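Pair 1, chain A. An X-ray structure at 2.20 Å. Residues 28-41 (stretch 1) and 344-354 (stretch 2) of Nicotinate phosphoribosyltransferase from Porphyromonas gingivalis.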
# COMPACT_ATOMS: atom_id res chain seq x y z
N ALA A 28 5.07 -14.22 14.72
CA ALA A 28 5.68 -14.26 13.41
C ALA A 28 6.82 -13.26 13.24
O ALA A 28 6.83 -12.20 13.86
CB ALA A 28 4.62 -14.02 12.33
N TYR A 29 7.77 -13.63 12.39
CA TYR A 29 8.92 -12.79 12.07
C TYR A 29 8.89 -12.54 10.57
O TYR A 29 8.32 -13.31 9.80
CB TYR A 29 10.23 -13.49 12.42
CG TYR A 29 10.60 -13.39 13.88
CD1 TYR A 29 11.49 -12.41 14.32
CD2 TYR A 29 10.05 -14.26 14.82
CE1 TYR A 29 11.82 -12.30 15.67
CE2 TYR A 29 10.37 -14.15 16.17
CZ TYR A 29 11.26 -13.17 16.58
OH TYR A 29 11.57 -13.05 17.91
N GLY A 30 9.49 -11.44 10.16
CA GLY A 30 9.53 -11.13 8.75
C GLY A 30 10.74 -10.28 8.42
O GLY A 30 11.31 -9.64 9.31
N GLU A 31 11.15 -10.31 7.16
CA GLU A 31 12.25 -9.48 6.71
C GLU A 31 11.80 -8.72 5.48
O GLU A 31 11.41 -9.32 4.47
CB GLU A 31 13.50 -10.28 6.33
CG GLU A 31 14.62 -9.34 5.83
CD GLU A 31 15.85 -10.06 5.29
OE1 GLU A 31 15.74 -10.79 4.27
OE2 GLU A 31 16.93 -9.90 5.89
N PHE A 32 11.84 -7.39 5.56
CA PHE A 32 11.47 -6.54 4.45
C PHE A 32 12.76 -6.10 3.76
O PHE A 32 13.76 -5.78 4.43
CB PHE A 32 10.70 -5.32 4.95
CG PHE A 32 9.26 -5.60 5.27
CD1 PHE A 32 8.25 -5.31 4.35
CD2 PHE A 32 8.90 -6.19 6.48
CE1 PHE A 32 6.91 -5.59 4.63
CE2 PHE A 32 7.57 -6.48 6.77
CZ PHE A 32 6.57 -6.18 5.84
N ARG A 33 12.75 -6.08 2.44
CA ARG A 33 13.93 -5.66 1.69
C ARG A 33 13.62 -4.51 0.74
O ARG A 33 12.67 -4.56 -0.03
CB ARG A 33 14.52 -6.82 0.90
CG ARG A 33 15.11 -7.90 1.79
CD ARG A 33 15.86 -8.94 0.98
NE ARG A 33 16.32 -10.03 1.82
CZ ARG A 33 17.04 -11.06 1.39
NH1 ARG A 33 17.38 -11.15 0.11
NH2 ARG A 33 17.39 -12.02 2.24
N PHE A 34 14.45 -3.47 0.82
CA PHE A 34 14.32 -2.31 -0.04
C PHE A 34 14.84 -2.70 -1.41
O PHE A 34 15.84 -3.40 -1.52
CB PHE A 34 15.17 -1.17 0.52
CG PHE A 34 15.35 -0.02 -0.43
CD1 PHE A 34 14.40 1.00 -0.50
CD2 PHE A 34 16.47 0.06 -1.25
CE1 PHE A 34 14.56 2.07 -1.38
CE2 PHE A 34 16.64 1.12 -2.13
CZ PHE A 34 15.68 2.13 -2.19
N ILE A 35 14.17 -2.24 -2.46
CA ILE A 35 14.61 -2.54 -3.81
C ILE A 35 14.49 -1.29 -4.69
O ILE A 35 13.41 -0.74 -4.87
CB ILE A 35 13.75 -3.65 -4.49
CG1 ILE A 35 13.67 -4.89 -3.60
CG2 ILE A 35 14.35 -4.00 -5.84
CD1 ILE A 35 15.00 -5.57 -3.37
N ASP A 36 15.62 -0.84 -5.22
CA ASP A 36 15.61 0.30 -6.13
C ASP A 36 15.59 -0.35 -7.51
O ASP A 36 16.63 -0.80 -8.00
CB ASP A 36 16.85 1.16 -5.97
CG ASP A 36 17.01 2.17 -7.10
OD1 ASP A 36 16.02 2.41 -7.84
OD2 ASP A 36 18.11 2.74 -7.24
N ARG A 37 14.42 -0.40 -8.11
CA ARG A 37 14.25 -1.04 -9.40
C ARG A 37 14.95 -0.34 -10.57
O ARG A 37 14.93 -0.85 -11.69
CB ARG A 37 12.76 -1.25 -9.67
CG ARG A 37 12.13 -2.13 -8.59
CD ARG A 37 10.71 -2.57 -8.89
NE ARG A 37 9.76 -1.46 -8.87
CZ ARG A 37 8.44 -1.61 -8.81
NH1 ARG A 37 7.92 -2.83 -8.77
NH2 ARG A 37 7.65 -0.55 -8.80
N ASN A 38 15.57 0.80 -10.31
CA ASN A 38 16.29 1.52 -11.34
C ASN A 38 17.79 1.34 -11.12
O ASN A 38 18.60 1.86 -11.89
CB ASN A 38 15.93 3.00 -11.33
CG ASN A 38 14.65 3.30 -12.09
OD1 ASN A 38 14.16 4.42 -12.08
ND2 ASN A 38 14.11 2.29 -12.77
N ARG A 39 18.14 0.60 -10.08
CA ARG A 39 19.53 0.33 -9.74
C ARG A 39 20.42 1.57 -9.77
O ARG A 39 21.51 1.55 -10.34
CB ARG A 39 20.12 -0.73 -10.68
CG ARG A 39 19.51 -2.11 -10.52
CD ARG A 39 20.30 -3.14 -11.31
NE ARG A 39 19.73 -4.48 -11.21
CZ ARG A 39 19.62 -5.17 -10.08
NH1 ARG A 39 20.06 -4.65 -8.94
NH2 ARG A 39 19.08 -6.38 -10.09
N GLN A 40 19.94 2.66 -9.18
CA GLN A 40 20.71 3.90 -9.13
C GLN A 40 21.90 3.71 -8.19
O GLN A 40 21.83 2.94 -7.23
CB GLN A 40 19.85 5.04 -8.61
CG GLN A 40 18.78 5.51 -9.58
CD GLN A 40 17.88 6.57 -8.97
OE1 GLN A 40 18.35 7.46 -8.26
NE2 GLN A 40 16.59 6.48 -9.25
N GLY A 41 22.98 4.43 -8.46
CA GLY A 41 24.14 4.34 -7.60
C GLY A 41 23.97 5.24 -6.40
O GLY A 41 23.51 6.37 -6.53
N PRO A 344 9.69 10.65 -10.26
CA PRO A 344 9.55 9.82 -9.06
C PRO A 344 10.58 8.69 -9.04
O PRO A 344 10.98 8.20 -10.09
CB PRO A 344 8.13 9.27 -9.18
CG PRO A 344 7.42 10.34 -9.96
CD PRO A 344 8.43 10.68 -11.02
N LEU A 345 11.00 8.29 -7.85
CA LEU A 345 11.95 7.20 -7.71
C LEU A 345 11.18 5.91 -7.90
O LEU A 345 9.99 5.83 -7.56
CB LEU A 345 12.58 7.20 -6.31
CG LEU A 345 13.58 8.30 -5.98
CD1 LEU A 345 14.10 8.10 -4.57
CD2 LEU A 345 14.72 8.27 -6.98
N ASN A 346 11.84 4.90 -8.44
CA ASN A 346 11.18 3.62 -8.66
C ASN A 346 11.64 2.67 -7.56
O ASN A 346 12.40 1.73 -7.81
CB ASN A 346 11.54 3.07 -10.04
CG ASN A 346 10.79 1.80 -10.36
OD1 ASN A 346 9.72 1.53 -9.81
ND2 ASN A 346 11.34 1.01 -11.28
N ILE A 347 11.16 2.92 -6.35
CA ILE A 347 11.53 2.13 -5.18
C ILE A 347 10.39 1.42 -4.47
O ILE A 347 9.25 1.88 -4.45
CB ILE A 347 12.24 3.02 -4.14
CG1 ILE A 347 11.36 4.24 -3.82
CG2 ILE A 347 13.60 3.47 -4.67
CD1 ILE A 347 11.94 5.15 -2.75
N VAL A 348 10.72 0.28 -3.86
CA VAL A 348 9.76 -0.50 -3.09
C VAL A 348 10.49 -1.16 -1.93
O VAL A 348 11.73 -1.19 -1.90
CB VAL A 348 9.09 -1.63 -3.95
CG1 VAL A 348 8.26 -1.02 -5.05
CG2 VAL A 348 10.16 -2.56 -4.53
N MET A 349 9.73 -1.66 -0.96
CA MET A 349 10.30 -2.35 0.18
C MET A 349 9.29 -3.45 0.46
O MET A 349 8.22 -3.20 1.03
CB MET A 349 10.46 -1.41 1.39
CG MET A 349 11.42 -1.95 2.44
SD MET A 349 11.93 -0.77 3.69
CE MET A 349 13.02 -1.81 4.67
N LYS A 350 9.62 -4.67 0.03
CA LYS A 350 8.71 -5.80 0.17
C LYS A 350 9.08 -6.87 1.18
O LYS A 350 10.26 -7.06 1.51
CB LYS A 350 8.52 -6.47 -1.19
CG LYS A 350 8.07 -5.52 -2.29
CD LYS A 350 6.78 -4.81 -1.92
CE LYS A 350 6.30 -3.90 -3.04
NZ LYS A 350 5.15 -3.06 -2.62
N LEU A 351 8.06 -7.58 1.66
CA LEU A 351 8.26 -8.68 2.59
C LEU A 351 8.95 -9.73 1.75
O LEU A 351 8.39 -10.23 0.78
CB LEU A 351 6.91 -9.21 3.09
CG LEU A 351 7.01 -10.40 4.05
CD1 LEU A 351 7.81 -9.99 5.28
CD2 LEU A 351 5.61 -10.87 4.44
N TRP A 352 10.18 -10.06 2.11
CA TRP A 352 10.97 -11.03 1.36
C TRP A 352 10.88 -12.46 1.89
O TRP A 352 10.96 -13.42 1.13
CB TRP A 352 12.43 -10.58 1.32
CG TRP A 352 13.24 -11.32 0.32
CD1 TRP A 352 14.08 -12.37 0.54
CD2 TRP A 352 13.25 -11.10 -1.10
NE1 TRP A 352 14.61 -12.82 -0.65
CE2 TRP A 352 14.12 -12.05 -1.67
CE3 TRP A 352 12.60 -10.17 -1.94
CZ2 TRP A 352 14.36 -12.11 -3.04
CZ3 TRP A 352 12.84 -10.23 -3.30
CH2 TRP A 352 13.71 -11.20 -3.84
N LYS A 353 10.74 -12.59 3.20
CA LYS A 353 10.64 -13.90 3.84
C LYS A 353 10.02 -13.75 5.22
O LYS A 353 10.02 -12.66 5.80
CB LYS A 353 12.01 -14.56 3.94
CG LYS A 353 13.00 -13.83 4.81
CD LYS A 353 14.32 -14.58 4.89
CE LYS A 353 15.28 -13.90 5.86
NZ LYS A 353 16.59 -14.59 5.93
N CYS A 354 9.50 -14.85 5.75
CA CYS A 354 8.86 -14.84 7.05
C CYS A 354 8.86 -16.23 7.68
O CYS A 354 9.24 -17.21 7.05
CB CYS A 354 7.41 -14.37 6.90
SG CYS A 354 6.44 -15.38 5.76

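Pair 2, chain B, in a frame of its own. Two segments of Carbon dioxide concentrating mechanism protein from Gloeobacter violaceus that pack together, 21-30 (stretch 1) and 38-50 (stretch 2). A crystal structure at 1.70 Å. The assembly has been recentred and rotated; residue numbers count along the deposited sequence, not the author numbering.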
# COMPACT_ATOMS: atom_id res chain seq x y z
N GLY B 21 -21.12 -3.18 14.60
CA GLY B 21 -20.99 -4.61 14.78
C GLY B 21 -19.56 -5.11 14.67
O GLY B 21 -19.25 -6.24 15.05
N VAL B 22 -18.69 -4.26 14.14
CA VAL B 22 -17.31 -4.66 13.89
C VAL B 22 -16.46 -4.53 15.15
O VAL B 22 -16.44 -3.48 15.78
CB VAL B 22 -16.69 -3.81 12.77
CG1 VAL B 22 -15.27 -4.24 12.49
CG2 VAL B 22 -17.54 -3.89 11.52
N LYS B 23 -15.76 -5.61 15.51
CA LYS B 23 -14.83 -5.57 16.62
C LYS B 23 -13.45 -5.17 16.12
O LYS B 23 -12.95 -5.73 15.14
CB LYS B 23 -14.77 -6.93 17.31
CG LYS B 23 -13.94 -6.93 18.58
CD LYS B 23 -13.96 -8.28 19.27
CE LYS B 23 -13.07 -8.28 20.51
NZ LYS B 23 -13.29 -7.06 21.32
N PHE B 24 -12.85 -4.19 16.78
CA PHE B 24 -11.54 -3.68 16.38
C PHE B 24 -10.47 -4.18 17.33
O PHE B 24 -10.52 -3.89 18.53
CB PHE B 24 -11.53 -2.15 16.39
CG PHE B 24 -12.57 -1.52 15.49
CD1 PHE B 24 -12.50 -1.68 14.11
CD2 PHE B 24 -13.58 -0.75 16.02
CE1 PHE B 24 -13.44 -1.10 13.28
CE2 PHE B 24 -14.52 -0.15 15.19
CZ PHE B 24 -14.45 -0.33 13.83
N LEU B 25 -9.50 -4.92 16.81
CA LEU B 25 -8.38 -5.38 17.62
C LEU B 25 -7.12 -4.59 17.32
O LEU B 25 -6.77 -4.37 16.17
CB LEU B 25 -8.08 -6.86 17.36
CG LEU B 25 -9.07 -7.90 17.89
CD1 LEU B 25 -8.52 -9.29 17.62
CD2 LEU B 25 -9.34 -7.70 19.37
N LEU B 26 -6.43 -4.18 18.38
CA LEU B 26 -5.11 -3.59 18.26
C LEU B 26 -4.08 -4.70 18.14
O LEU B 26 -3.93 -5.51 19.05
CB LEU B 26 -4.81 -2.71 19.47
CG LEU B 26 -3.39 -2.17 19.57
CD1 LEU B 26 -3.16 -1.14 18.48
CD2 LEU B 26 -3.15 -1.58 20.94
N LEU B 27 -3.39 -4.74 17.01
CA LEU B 27 -2.39 -5.76 16.74
C LEU B 27 -1.00 -5.16 16.74
O LEU B 27 -0.77 -4.12 16.12
CB LEU B 27 -2.62 -6.41 15.36
CG LEU B 27 -3.99 -7.01 15.05
CD1 LEU B 27 -3.97 -7.62 13.66
CD2 LEU B 27 -4.39 -8.05 16.09
N GLN B 28 -0.07 -5.82 17.42
CA GLN B 28 1.33 -5.44 17.34
C GLN B 28 2.05 -6.32 16.33
O GLN B 28 1.93 -7.55 16.37
CB GLN B 28 2.01 -5.58 18.71
CG GLN B 28 3.49 -5.27 18.68
CD GLN B 28 4.12 -5.29 20.06
OE1 GLN B 28 3.63 -5.96 20.97
NE2 GLN B 28 5.20 -4.55 20.22
N LEU B 29 2.78 -5.70 15.41
CA LEU B 29 3.50 -6.46 14.40
C LEU B 29 4.58 -7.33 15.03
O LEU B 29 5.23 -6.94 16.01
CB LEU B 29 4.13 -5.54 13.36
CG LEU B 29 3.24 -5.08 12.19
CD1 LEU B 29 3.02 -6.22 11.22
CD2 LEU B 29 1.91 -4.54 12.69
N ILE B 30 4.74 -8.52 14.47
CA ILE B 30 5.77 -9.45 14.87
C ILE B 30 6.79 -9.53 13.74
O ILE B 30 6.41 -9.54 12.56
CB ILE B 30 5.18 -10.85 15.13
CG1 ILE B 30 4.27 -10.82 16.35
CG2 ILE B 30 6.28 -11.89 15.29
CD1 ILE B 30 4.97 -10.45 17.64
N PRO B 38 7.75 -2.17 17.10
CA PRO B 38 7.01 -0.99 17.56
C PRO B 38 5.75 -0.69 16.73
O PRO B 38 4.86 0.03 17.19
CB PRO B 38 8.03 0.15 17.47
CG PRO B 38 9.16 -0.37 16.67
CD PRO B 38 9.14 -1.86 16.74
N GLN B 39 5.66 -1.27 15.54
CA GLN B 39 4.53 -1.03 14.64
C GLN B 39 3.24 -1.73 15.08
O GLN B 39 3.27 -2.80 15.67
CB GLN B 39 4.90 -1.48 13.23
CG GLN B 39 5.89 -0.57 12.52
CD GLN B 39 7.30 -0.63 13.11
OE1 GLN B 39 7.77 -1.70 13.50
NE2 GLN B 39 7.97 0.52 13.16
N TYR B 40 2.10 -1.12 14.75
CA TYR B 40 0.80 -1.71 15.06
C TYR B 40 -0.18 -1.52 13.90
O TYR B 40 0.03 -0.71 12.99
CB TYR B 40 0.22 -1.06 16.32
CG TYR B 40 -0.37 0.30 16.05
CD1 TYR B 40 0.43 1.44 16.10
CD2 TYR B 40 -1.70 0.45 15.71
CE1 TYR B 40 -0.10 2.69 15.84
CE2 TYR B 40 -2.24 1.70 15.44
CZ TYR B 40 -1.43 2.82 15.50
OH TYR B 40 -1.94 4.06 15.23
N GLU B 41 -1.27 -2.28 13.94
CA GLU B 41 -2.38 -2.12 13.02
C GLU B 41 -3.65 -2.42 13.80
O GLU B 41 -3.65 -3.30 14.67
CB GLU B 41 -2.27 -3.09 11.84
CG GLU B 41 -3.30 -2.86 10.72
CD GLU B 41 -2.90 -1.74 9.76
OE1 GLU B 41 -1.70 -1.44 9.65
OE2 GLU B 41 -3.79 -1.15 9.11
N VAL B 42 -4.72 -1.68 13.52
CA VAL B 42 -6.02 -2.02 14.08
C VAL B 42 -6.81 -2.77 13.02
O VAL B 42 -6.99 -2.28 11.90
CB VAL B 42 -6.80 -0.77 14.55
CG1 VAL B 42 -8.14 -1.17 15.13
CG2 VAL B 42 -5.99 0.00 15.58
N ALA B 43 -7.25 -3.97 13.36
CA ALA B 43 -7.89 -4.85 12.39
C ALA B 43 -9.28 -5.28 12.84
O ALA B 43 -9.54 -5.45 14.03
CB ALA B 43 -7.01 -6.07 12.15
N ALA B 44 -10.16 -5.45 11.87
CA ALA B 44 -11.47 -6.04 12.12
C ALA B 44 -11.29 -7.52 12.43
O ALA B 44 -10.56 -8.23 11.74
CB ALA B 44 -12.37 -5.86 10.92
N ASP B 45 -11.97 -7.99 13.47
CA ASP B 45 -11.85 -9.37 13.90
C ASP B 45 -13.19 -10.09 13.90
O ASP B 45 -14.00 -9.90 14.81
CB ASP B 45 -11.24 -9.47 15.30
CG ASP B 45 -11.08 -10.92 15.76
OD1 ASP B 45 -10.94 -11.81 14.89
OD2 ASP B 45 -11.11 -11.17 16.99
N GLY B 46 -13.40 -10.92 12.89
CA GLY B 46 -14.56 -11.79 12.83
C GLY B 46 -14.17 -13.23 13.13
O GLY B 46 -15.00 -14.14 13.05
N VAL B 47 -12.91 -13.44 13.49
CA VAL B 47 -12.43 -14.77 13.85
C VAL B 47 -12.63 -15.02 15.35
O VAL B 47 -13.10 -16.08 15.75
CB VAL B 47 -10.95 -14.94 13.50
CG1 VAL B 47 -10.43 -16.29 13.98
CG2 VAL B 47 -10.75 -14.81 11.99
N GLY B 48 -12.28 -14.03 16.16
CA GLY B 48 -12.42 -14.13 17.60
C GLY B 48 -11.10 -14.45 18.27
O GLY B 48 -10.92 -15.53 18.82
N ALA B 49 -10.17 -13.50 18.21
CA ALA B 49 -8.83 -13.70 18.77
C ALA B 49 -8.69 -13.01 20.12
O ALA B 49 -9.16 -11.89 20.31
CB ALA B 49 -7.78 -13.19 17.80
N GLY B 50 -8.04 -13.70 21.05
CA GLY B 50 -7.84 -13.18 22.39
C GLY B 50 -6.46 -12.58 22.61
O GLY B 50 -5.55 -12.72 21.79
O HOH W 1 -15.83 -7.99 13.85

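The sharpest difference lies where Arg33(A) of pair 1 matches Leu25(B) of pair 2, and Trp352(A) matches Asp45(B). In pair 1 the guanidinium of Arg33(A) lies flat on the Trp352(A) ring, with centres 3.8 Å apart and planes at 11°. Glu31(A) holds the arginine in place through a salt bridge, Arg33(A) NE to Glu31(A) OE1, 2.6 Å. In pair 2 the leucine has no charge to place. Leu25(B) CD1 sits 3.3 Å from Asp45(B) OD2 and 4.0 Å from Ala49(B) CB. The aspartate instead ties its own loop: OD1 of Asp45(B) accepts from Gly48(B) N at 2.9 Å, and OD2 of Asp45(B) accepts from Ala49(B) N at 2.8 Å.

The backbone frame is shared. Each pair is two antiparallel strands with axes at 151°, and 14 central residues superpose with an RMSD of 0.6 Å. The ladders match as well. Ile35(A) N to Val348(A) O, 2.7 Å, corresponds to Leu27(B) N to Glu41(B) O, 2.8 Å. Arg33(A) N to Lys350(A) O, 2.8 Å, corresponds to Leu25(B) N to Ala43(B) O, 2.8 Å.

The frames part beyond Trp352(A) and Asp45(B). Pair 1 has a beta bulge between Glu31(A) and Phe32(A), and the strand pairing continues to Gly30(A) and Cys354(A). In pair 2 the second stretch leaves as a loop. A water links Lys23(B) N, 2.9 Å, to Asp45(B) O, 2.8 Å.

One face carries Phe32(A), Phe34(A), Ile347(A), Met349(A) and Leu351(A) in pair 1. Phe24(B), Leu26(B), Tyr40(B), Val42(B) and Ala44(B) match them in turn. Both faces pack apolar groups, but the bulk is distributed differently. Phe34(A) CZ meets Ile347(A) CG2 at 3.5 Å; in pair 2 the aromatic ring is on the other strand, and Leu26(B) CD1 meets Tyr40(B) CD2 at 3.5 Å. Leu351(A) CD1 lies over the face of the Phe32(A) ring, 4.1 Å from its centroid. Its match, Ala44(B), is smaller, and its CB meets Val22(B) CG1 at 3.7 Å.

On the other face, Ile35(A) CB contacts Val348(A) CG2 at 3.8 Å. Leu27(B) takes the isoleucine position, but its CD1 reaches Ala43(B) CB at 3.7 Å.

At the far end, Arg37(A) matches Leu29(B). Arg37(A) NE and Arg37(A) NH2 both donate to Asn346(A) OD1, each at 3.1 Å. Leu29(B) makes an apolar approach instead, with its CG 4.1 Å from Gln39(B) CB.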